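Local coordinates for SCO family protein (Aquifex aeolicus, PDB 3ME7) that probably takes part in electron transport and copper handling as the thioredoxin-fold, copper-binding domain of a membrane-anchored SCO-family protein, at residues Tyr37-Ile47 against Asp123-Val131; Asp76-Gln85 against Gly94-Thr102. All coordinates share one frame; numbering follows the deposited sequence. Where two conformers were deposited one is given.

Contact 1. Residues Tyr37-Ile47 against Asp123-Val131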
loop_
_atom_site.group_PDB
_atom_site.type_symbol
_atom_site.label_atom_id
_atom_site.label_comp_id
_atom_site.label_asym_id
_atom_site.label_seq_id
_atom_site.Cartn_x
_atom_site.Cartn_y
_atom_site.Cartn_z
ATOM N N TYR A 37 1.599 10.653 -0.853
ATOM C CA TYR A 37 1.294 11.694 0.138
ATOM C C TYR A 37 0.128 12.539 -0.358
ATOM O O TYR A 37 -0.123 12.583 -1.556
ATOM C CB TYR A 37 2.507 12.548 0.541
ATOM C CG TYR A 37 3.208 13.305 -0.562
ATOM C CD1 TYR A 37 4.011 12.647 -1.493
ATOM C CD2 TYR A 37 3.127 14.692 -0.629
ATOM C CE1 TYR A 37 4.685 13.340 -2.463
ATOM C CE2 TYR A 37 3.800 15.399 -1.615
ATOM C CZ TYR A 37 4.569 14.716 -2.525
ATOM O OH TYR A 37 5.235 15.407 -3.510
ATOM N N THR A 38 -0.603 13.161 0.562
ATOM C CA THR A 38 -1.947 13.657 0.215
ATOM C C THR A 38 -1.923 14.926 -0.620
ATOM O O THR A 38 -2.871 15.198 -1.356
ATOM C CB THR A 38 -2.916 13.785 1.429
ATOM O OG1 THR A 38 -2.520 14.864 2.283
ATOM C CG2 THR A 38 -3.000 12.476 2.217
ATOM N N HIS A 39 -0.835 15.685 -0.515
ATOM C CA HIS A 39 -0.689 16.903 -1.304
ATOM C C HIS A 39 0.110 16.656 -2.579
ATOM O O HIS A 39 0.502 17.590 -3.259
ATOM C CB HIS A 39 -0.059 18.012 -0.468
ATOM C CG HIS A 39 -0.925 18.476 0.656
ATOM N ND1 HIS A 39 -1.988 19.333 0.468
ATOM C CD2 HIS A 39 -0.876 18.219 1.984
ATOM C CE1 HIS A 39 -2.567 19.573 1.632
ATOM N NE2 HIS A 39 -1.911 18.911 2.569
ATOM N N CYS A 40 0.316 15.382 -2.914
ATOM C CA CYS A 40 1.111 14.973 -4.071
ATOM C C CYS A 40 0.290 15.148 -5.353
ATOM O O CYS A 40 -0.682 14.427 -5.588
ATOM C CB CYS A 40 1.505 13.514 -3.854
ATOM S SG CYS A 40 2.520 12.594 -5.052
ATOM N N ARG A 41 0.670 16.117 -6.175
ATOM C CA ARG A 41 -0.076 16.360 -7.413
ATOM C C ARG A 41 0.573 15.786 -8.669
ATOM O O ARG A 41 0.009 15.893 -9.762
ATOM C CB ARG A 41 -0.392 17.846 -7.582
ATOM C CG ARG A 41 -1.625 18.263 -6.787
ATOM C CD ARG A 41 -1.973 19.712 -6.985
ATOM N NE ARG A 41 -0.877 20.601 -6.592
ATOM C CZ ARG A 41 -0.255 21.447 -7.413
ATOM N NH1 ARG A 41 -0.615 21.547 -8.689
ATOM N NH2 ARG A 41 0.729 22.209 -6.953
ATOM N N ALA A 42 1.740 15.168 -8.511
ATOM C CA ALA A 42 2.485 14.644 -9.659
ATOM C C ALA A 42 2.292 13.139 -9.861
ATOM O O ALA A 42 1.408 12.717 -10.606
ATOM C CB ALA A 42 3.982 15.012 -9.549
ATOM N N ALA A 43 3.103 12.328 -9.194
ATOM C CA ALA A 43 3.075 10.890 -9.425
ATOM C C ALA A 43 1.906 10.209 -8.733
ATOM O O ALA A 43 1.346 9.243 -9.277
ATOM C CB ALA A 43 4.395 10.239 -8.995
ATOM N N CYS A 44 1.524 10.698 -7.552
ATOM C CA CYS A 44 0.535 9.975 -6.740
ATOM C C CYS A 44 -0.873 9.914 -7.350
ATOM O O CYS A 44 -1.522 8.872 -7.227
ATOM C CB CYS A 44 0.493 10.436 -5.282
ATOM S SG CYS A 44 2.114 10.634 -4.522
ATOM N N PRO A 45 -1.348 10.999 -8.004
ATOM C CA PRO A 45 -2.612 10.816 -8.732
ATOM C C PRO A 45 -2.478 9.749 -9.807
ATOM O O PRO A 45 -3.417 9.006 -10.045
ATOM C CB PRO A 45 -2.883 12.203 -9.357
ATOM C CG PRO A 45 -2.106 13.160 -8.515
ATOM C CD PRO A 45 -0.880 12.394 -8.078
ATOM N N LEU A 46 -1.318 9.665 -10.455
ATOM C CA LEU A 46 -1.131 8.656 -11.500
ATOM C C LEU A 46 -1.190 7.240 -10.909
ATOM O O LEU A 46 -1.889 6.375 -11.428
ATOM C CB LEU A 46 0.171 8.895 -12.275
ATOM C CG LEU A 46 0.320 10.286 -12.909
ATOM C CD1 LEU A 46 1.591 10.343 -13.751
ATOM C CD2 LEU A 46 -0.908 10.608 -13.757
ATOM N N ILE A 47 -0.481 7.030 -9.810
ATOM C CA ILE A 47 -0.458 5.733 -9.131
ATOM C C ILE A 47 -1.864 5.323 -8.696
ATOM O O ILE A 47 -2.308 4.210 -8.977
ATOM C CB ILE A 47 0.473 5.759 -7.893
ATOM C CG1 ILE A 47 1.936 5.925 -8.343
ATOM C CG2 ILE A 47 0.274 4.490 -7.050
ATOM C CD1 ILE A 47 2.905 6.331 -7.227
ATOM N N ASP A 123 7.711 19.813 -2.425
ATOM C CA ASP A 123 7.253 18.445 -2.608
ATOM C C ASP A 123 8.353 17.456 -2.270
ATOM O O ASP A 123 9.420 17.846 -1.774
ATOM C CB ASP A 123 6.750 18.241 -4.034
ATOM C CG ASP A 123 5.398 18.873 -4.256
ATOM O OD1 ASP A 123 4.387 18.329 -3.753
ATOM O OD2 ASP A 123 5.354 19.924 -4.919
ATOM N N PHE A 124 8.085 16.188 -2.531
ATOM C CA PHE A 124 9.034 15.133 -2.261
ATOM C C PHE A 124 9.451 14.451 -3.556
ATOM O O PHE A 124 8.663 14.366 -4.498
ATOM C CB PHE A 124 8.405 14.097 -1.337
ATOM C CG PHE A 124 8.142 14.597 0.057
ATOM C CD1 PHE A 124 9.176 15.113 0.843
ATOM C CD2 PHE A 124 6.861 14.524 0.595
ATOM C CE1 PHE A 124 8.932 15.563 2.151
ATOM C CE2 PHE A 124 6.604 14.966 1.892
ATOM C CZ PHE A 124 7.642 15.489 2.667
ATOM N N ILE A 125 10.699 13.987 -3.593
ATOM C CA ILE A 125 11.183 13.061 -4.620
ATOM C C ILE A 125 11.119 11.682 -3.968
ATOM O O ILE A 125 11.572 11.516 -2.839
ATOM C CB ILE A 125 12.629 13.411 -5.028
ATOM C CG1 ILE A 125 12.640 14.669 -5.897
ATOM C CG2 ILE A 125 13.304 12.257 -5.793
ATOM C CD1 ILE A 125 14.019 15.255 -6.087
ATOM N N HIS A 126 10.530 10.708 -4.662
ATOM C CA HIS A 126 10.261 9.399 -4.079
ATOM C C HIS A 126 10.060 8.372 -5.196
ATOM O O HIS A 126 9.768 8.746 -6.336
ATOM C CB HIS A 126 8.994 9.466 -3.188
ATOM C CG HIS A 126 7.754 9.819 -3.947
ATOM N ND1 HIS A 126 6.934 8.860 -4.501
ATOM C CD2 HIS A 126 7.213 11.014 -4.280
ATOM C CE1 HIS A 126 5.937 9.449 -5.135
ATOM N NE2 HIS A 126 6.087 10.758 -5.024
ATOM N N PRO A 127 10.255 7.078 -4.881
ATOM C CA PRO A 127 9.883 6.039 -5.848
ATOM C C PRO A 127 8.386 5.867 -6.031
ATOM O O PRO A 127 7.577 6.191 -5.138
ATOM C CB PRO A 127 10.488 4.753 -5.262
ATOM C CG PRO A 127 10.715 5.032 -3.831
ATOM C CD PRO A 127 10.820 6.520 -3.637
ATOM N N ASN A 128 8.039 5.341 -7.193
ATOM C CA ASN A 128 6.666 4.929 -7.499
ATOM C C ASN A 128 6.575 3.435 -7.317
ATOM O O ASN A 128 7.092 2.686 -8.131
ATOM C CB ASN A 128 6.301 5.318 -8.939
ATOM C CG ASN A 128 6.459 6.813 -9.192
ATOM O OD1 ASN A 128 6.046 7.643 -8.383
ATOM N ND2 ASN A 128 7.072 7.161 -10.298
ATOM N N VAL A 129 5.915 2.997 -6.248
ATOM C CA VAL A 129 5.925 1.585 -5.931
ATOM C C VAL A 129 4.611 1.133 -5.304
ATOM O O VAL A 129 3.978 1.883 -4.562
ATOM C CB VAL A 129 7.121 1.210 -5.006
ATOM C CG1 VAL A 129 6.976 1.865 -3.631
ATOM C CG2 VAL A 129 7.242 -0.321 -4.889
ATOM N N VAL A 130 4.204 -0.096 -5.635
ATOM C CA VAL A 130 3.142 -0.778 -4.926
ATOM C C VAL A 130 3.762 -2.060 -4.403
ATOM O O VAL A 130 4.542 -2.711 -5.102
ATOM C CB VAL A 130 1.943 -1.051 -5.876
ATOM C CG1 VAL A 130 0.929 -2.006 -5.263
ATOM C CG2 VAL A 130 1.261 0.264 -6.211
ATOM N N VAL A 131 3.458 -2.404 -3.153
ATOM C CA VAL A 131 4.088 -3.549 -2.512
ATOM C C VAL A 131 2.992 -4.568 -2.238
ATOM O O VAL A 131 1.896 -4.212 -1.787
ATOM C CB VAL A 131 4.793 -3.179 -1.181
ATOM C CG1 VAL A 131 5.608 -4.376 -0.648
ATOM C CG2 VAL A 131 5.721 -1.974 -1.350
HETATM O O HOH W 1 5.116 12.851 -6.865
#
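Tyr37 meets Phe124 and His126 in an aromatic cluster beside the Cys40-Cys44 disulfide. Phe124 turns its edge to one face of the Tyr37 ring, with CD2 of Phe124 over the ring centre and the planes at 73°, an edge-to-face pair. CB of Cys40 sits on the opposite face, and His126 CD2 comes to the ring edge, 3.9 Å from Tyr37 CE1. With its CG between the backbone N and the carbonyl carbon (chi1 59°), the tyrosine ring reaches across to the strand 123-125. There Phe124 N donates to Tyr37 OH at 3.1 Å, nearly straight at 173°. With an alanine here, Phe124 N is likely to lose its acceptor and a gap to open between the Phe124 edge and Cys40 CB.

Sulfur contacts come next. The CxxxC pair and His126 match the copper site predicted for this SCO domain, here with the cysteines oxidised and SG of Cys40 2.1 Å from SG of Cys44. His126 NE2 lies 4.0 Å from Cys44 SG, the ring meeting both sulfurs obliquely. A water bridges NE2 to Ala43 N, while ND1 donates to Pro127 O at 2.8 Å, which helps to fix the ring's rotation and leaves NE2 facing the sulfurs.

Further along come van der Waals contacts: Asn128 OD1 rests on Ala43 CB at 3.1 Å and also meets Ile47 CD1, while Ile47 CG2 and Val130 CG2 make an apolar pair. The contact thus joins the loop after strand 31-36 and the first turns of helix 43-52 to strand 123-125, the loop that follows it and the start of strand 129-133, which runs beside strand 31-36 in the central sheet; Phe72 meets the rings of Tyr37 and His126, and Tyr148 touches Ile47 and Val130.

Contact 2. Residues Asp76-Gln85 against Gly94-Thr102. With SO4 (sulfate ion), chain C.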
loop_
_atom_site.group_PDB
_atom_site.type_symbol
_atom_site.label_atom_id
_atom_site.label_comp_id
_atom_site.label_asym_id
_atom_site.label_seq_id
_atom_site.Cartn_x
_atom_site.Cartn_y
_atom_site.Cartn_z
ATOM N N ASP A 76 0.801 14.790 7.471
ATOM C CA ASP A 76 -0.570 14.496 7.072
ATOM C C ASP A 76 -1.398 14.071 8.293
ATOM O O ASP A 76 -0.945 13.268 9.123
ATOM C CB ASP A 76 -0.613 13.407 5.980
ATOM C CG ASP A 76 -0.459 13.962 4.569
ATOM O OD1 ASP A 76 -0.455 15.197 4.375
ATOM O OD2 ASP A 76 -0.352 13.149 3.627
ATOM N N THR A 77 -2.587 14.651 8.410
ATOM C CA THR A 77 -3.526 14.368 9.490
ATOM C C THR A 77 -4.702 13.535 8.971
ATOM O O THR A 77 -4.818 13.260 7.758
ATOM C CB THR A 77 -4.111 15.668 10.037
ATOM O OG1 THR A 77 -4.845 16.312 8.995
ATOM C CG2 THR A 77 -2.996 16.601 10.548
ATOM N N LEU A 78 -5.578 13.157 9.900
ATOM C CA LEU A 78 -6.818 12.446 9.558
ATOM C C LEU A 78 -7.662 13.237 8.561
ATOM O O LEU A 78 -8.218 12.672 7.632
ATOM C CB LEU A 78 -7.611 12.107 10.821
ATOM C CG LEU A 78 -6.914 11.091 11.735
ATOM C CD1 LEU A 78 -7.731 10.877 13.000
ATOM C CD2 LEU A 78 -6.696 9.767 11.033
ATOM N N GLU A 79 -7.724 14.554 8.742
ATOM C CA GLU A 79 -8.389 15.436 7.787
ATOM C C GLU A 79 -7.827 15.261 6.368
ATOM O O GLU A 79 -8.579 15.128 5.402
ATOM C CB GLU A 79 -8.233 16.887 8.276
ATOM C CG GLU A 79 -8.771 17.968 7.363
ATOM C CD GLU A 79 -8.559 19.361 7.943
ATOM O OE1 GLU A 79 -7.399 19.843 7.960
ATOM O OE2 GLU A 79 -9.550 19.975 8.375
ATOM N N ASP A 80 -6.500 15.245 6.276
ATOM C CA ASP A 80 -5.816 15.076 4.989
ATOM C C ASP A 80 -6.134 13.748 4.307
ATOM O O ASP A 80 -6.387 13.723 3.098
ATOM C CB ASP A 80 -4.304 15.210 5.145
ATOM C CG ASP A 80 -3.877 16.605 5.536
ATOM O OD1 ASP A 80 -4.326 17.579 4.901
ATOM O OD2 ASP A 80 -3.085 16.733 6.480
ATOM N N ILE A 81 -6.097 12.649 5.067
ATOM C CA ILE A 81 -6.355 11.347 4.446
ATOM C C ILE A 81 -7.827 11.140 4.090
ATOM O O ILE A 81 -8.132 10.454 3.116
ATOM C CB ILE A 81 -5.759 10.145 5.226
ATOM C CG1 ILE A 81 -6.245 10.104 6.680
ATOM C CG2 ILE A 81 -4.232 10.144 5.105
ATOM C CD1 ILE A 81 -5.919 8.775 7.361
ATOM N N LYS A 82 -8.723 11.726 4.884
ATOM C CA LYS A 82 -10.149 11.725 4.566
ATOM C C LYS A 82 -10.410 12.464 3.250
ATOM O O LYS A 82 -11.182 11.999 2.408
ATOM C CB LYS A 82 -10.951 12.354 5.710
ATOM C CG LYS A 82 -12.462 12.250 5.538
ATOM C CD LYS A 82 -12.862 10.808 5.337
ATOM C CE LYS A 82 -14.330 10.670 4.979
ATOM N NZ LYS A 82 -14.632 9.307 4.474
ATOM N N ARG A 83 -9.772 13.619 3.088
ATOM C CA ARG A 83 -9.852 14.371 1.820
ATOM C C ARG A 83 -9.361 13.514 0.628
ATOM O O ARG A 83 -10.021 13.438 -0.415
ATOM C CB ARG A 83 -9.052 15.672 1.936
ATOM C CG ARG A 83 -9.314 16.705 0.818
ATOM C CD ARG A 83 -8.327 17.890 0.898
ATOM N NE ARG A 83 -6.957 17.432 0.669
ATOM C CZ ARG A 83 -5.957 17.522 1.546
ATOM N NH1 ARG A 83 -6.142 18.080 2.734
ATOM N NH2 ARG A 83 -4.768 17.030 1.234
ATOM N N PHE A 84 -8.233 12.828 0.815
ATOM C CA PHE A 84 -7.685 11.945 -0.224
ATOM C C PHE A 84 -8.658 10.813 -0.576
ATOM O O PHE A 84 -8.899 10.549 -1.750
ATOM C CB PHE A 84 -6.321 11.391 0.219
ATOM C CG PHE A 84 -5.580 10.643 -0.861
ATOM C CD1 PHE A 84 -5.818 9.276 -1.074
ATOM C CD2 PHE A 84 -4.632 11.290 -1.649
ATOM C CE1 PHE A 84 -5.138 8.582 -2.084
ATOM C CE2 PHE A 84 -3.938 10.592 -2.647
ATOM C CZ PHE A 84 -4.199 9.245 -2.853
ATOM N N GLN A 85 -9.245 10.183 0.447
ATOM C CA GLN A 85 -10.181 9.073 0.238
ATOM C C GLN A 85 -11.364 9.498 -0.621
ATOM O O GLN A 85 -11.735 8.813 -1.578
ATOM C CB GLN A 85 -10.686 8.542 1.579
ATOM C CG GLN A 85 -11.680 7.382 1.429
ATOM C CD GLN A 85 -12.642 7.271 2.580
ATOM O OE1 GLN A 85 -12.455 7.902 3.617
ATOM N NE2 GLN A 85 -13.709 6.489 2.396
ATOM N N GLY A 94 -12.633 -1.921 2.464
ATOM C CA GLY A 94 -11.799 -2.929 1.778
ATOM C C GLY A 94 -10.527 -2.313 1.222
ATOM O O GLY A 94 -9.456 -2.943 1.197
ATOM N N TRP A 95 -10.668 -1.084 0.744
ATOM C CA TRP A 95 -9.542 -0.277 0.337
ATOM C C TRP A 95 -9.502 0.881 1.317
ATOM O O TRP A 95 -10.408 1.714 1.330
ATOM C CB TRP A 95 -9.771 0.221 -1.100
ATOM C CG TRP A 95 -8.637 1.007 -1.722
ATOM C CD1 TRP A 95 -7.670 1.747 -1.066
ATOM C CD2 TRP A 95 -8.387 1.179 -3.121
ATOM N NE1 TRP A 95 -6.819 2.324 -1.981
ATOM C CE2 TRP A 95 -7.250 2.010 -3.241
ATOM C CE3 TRP A 95 -9.009 0.701 -4.288
ATOM C CZ2 TRP A 95 -6.721 2.375 -4.473
ATOM C CZ3 TRP A 95 -8.476 1.064 -5.517
ATOM C CH2 TRP A 95 -7.341 1.889 -5.596
ATOM N N LYS A 96 -8.456 0.932 2.135
ATOM C CA LYS A 96 -8.350 1.940 3.181
ATOM C C LYS A 96 -7.366 3.010 2.773
ATOM O O LYS A 96 -6.480 2.757 1.956
ATOM C CB LYS A 96 -7.882 1.308 4.489
ATOM C CG LYS A 96 -8.776 0.192 5.003
ATOM C CD LYS A 96 -8.292 -0.279 6.360
ATOM C CE LYS A 96 -8.788 -1.669 6.681
ATOM N NZ LYS A 96 -10.286 -1.660 6.770
ATOM N N VAL A 97 -7.556 4.215 3.311
ATOM C CA VAL A 97 -6.540 5.267 3.259
ATOM C C VAL A 97 -6.132 5.513 4.711
ATOM O O VAL A 97 -6.998 5.774 5.577
ATOM C CB VAL A 97 -7.066 6.555 2.616
ATOM C CG1 VAL A 97 -5.944 7.575 2.517
ATOM C CG2 VAL A 97 -7.660 6.286 1.208
ATOM N N VAL A 98 -4.829 5.393 4.989
ATOM C CA VAL A 98 -4.343 5.393 6.368
ATOM C C VAL A 98 -3.120 6.264 6.514
ATOM O O VAL A 98 -2.446 6.565 5.517
ATOM C CB VAL A 98 -4.006 3.970 6.891
ATOM C CG1 VAL A 98 -5.156 3.014 6.594
ATOM C CG2 VAL A 98 -2.714 3.426 6.268
ATOM N N LYS A 99 -2.859 6.647 7.758
ATOM C CA LYS A 99 -1.573 7.256 8.141
ATOM C C LYS A 99 -0.977 6.419 9.267
ATOM O O LYS A 99 -1.692 5.690 9.957
ATOM C CB LYS A 99 -1.753 8.708 8.608
ATOM C CG LYS A 99 -2.686 8.851 9.818
ATOM C CD LYS A 99 -2.651 10.264 10.390
ATOM C CE LYS A 99 -1.373 10.487 11.202
ATOM N NZ LYS A 99 -1.300 11.892 11.697
ATOM N N ALA A 100 0.330 6.539 9.470
ATOM C CA ALA A 100 1.008 5.895 10.590
ATOM C C ALA A 100 0.713 6.721 11.855
ATOM O O ALA A 100 0.682 7.951 11.806
ATOM C CB ALA A 100 2.513 5.850 10.317
ATOM N N LYS A 101 0.499 6.044 12.982
ATOM C CA LYS A 101 0.112 6.733 14.224
ATOM C C LYS A 101 1.219 7.717 14.657
ATOM O O LYS A 101 0.930 8.878 14.957
ATOM C CB LYS A 101 -0.194 5.694 15.314
ATOM C CG LYS A 101 -0.463 6.232 16.727
ATOM C CD LYS A 101 -1.828 6.797 16.849
ATOM C CE LYS A 101 -2.079 7.219 18.302
ATOM N NZ LYS A 101 -3.481 7.613 18.455
ATOM N N THR A 102 2.463 7.240 14.692
ATOM C CA THR A 102 3.620 8.083 15.041
ATOM C C THR A 102 4.708 7.918 13.984
ATOM O O THR A 102 4.626 7.043 13.111
ATOM C CB THR A 102 4.258 7.686 16.395
ATOM O OG1 THR A 102 5.031 6.483 16.234
ATOM C CG2 THR A 102 3.174 7.462 17.484
HETATM S S SO4 C . -4.320 13.544 13.583
HETATM O O1 SO4 C . -3.682 12.684 12.593
HETATM O O2 SO4 C . -4.658 12.756 14.758
HETATM O O3 SO4 C . -3.418 14.643 13.938
HETATM O O4 SO4 C . -5.558 14.087 13.022
#
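The Phe84 ring meets Val97 CG1 obliquely, its CD1 4.0 Å from that methyl, and the guanidinium of Arg83 has Asp80 O over one face. Both belong to helix 78-87 of a beta-alpha-beta unit in the thioredoxin-like fold, and the helix runs antiparallel to strand 95-100, the axes of segments 78-85 and 95-100 approaching to 8.0 Å at 158°. Val97 carries most of the strand's apolar contact: CG1 packs on Ile81 CB at 3.7 Å and CG2 on Gln85 CB. Ile81 CD1 makes van der Waals contact with the strand backbone at Val97 O and Lys99 N, 3.7 Å from each. The amide of Gln85 turns elsewhere, to Ser16, Tyr17 and Ile90.

At the helix start, Thr77 and Asp80 make a capping box: Thr77 N donates to the anti lone pair of Asp80 OD2, and the return bond from Asp80 N to Thr77 OG1 is weak. Asp80 OD1 also takes a salt bridge from Arg83 NH1. The chain of Lys99, bent at chi3 (-76°), passes Leu78 CD2 and brings its ammonium to the same end, where a sulfate, probably from the crystallisation liquor, accepts from Leu78 N. Lys99 NZ grips sulfate O1 at 2.7 Å and donates to Asp76 O at 2.9 Å, in the carbonyl plane.

In the fold
Contact 2 is nested along the chain inside the loop closed by contact 1, and both reach the same central sheet, with centres about 15 Å apart. They meet directly where the turn leading to the cysteines lies against Asp76 and the first turns of helix 78-87. Thr38 OG1 is 3.0 Å from Asp76 OD1, a probable hydrogen bond, and Asp76 OD2 accepts from Thr38 N; His39 CE1 packs on Arg83 NH2 at 3.4 Å. The predicted copper site belongs to contact 1, yet Phe84 of contact 2 brings its side chain within about 5 Å of that of Cys44. The sulfate, by contrast, sits at the helix start beside Lys99, on contact 2.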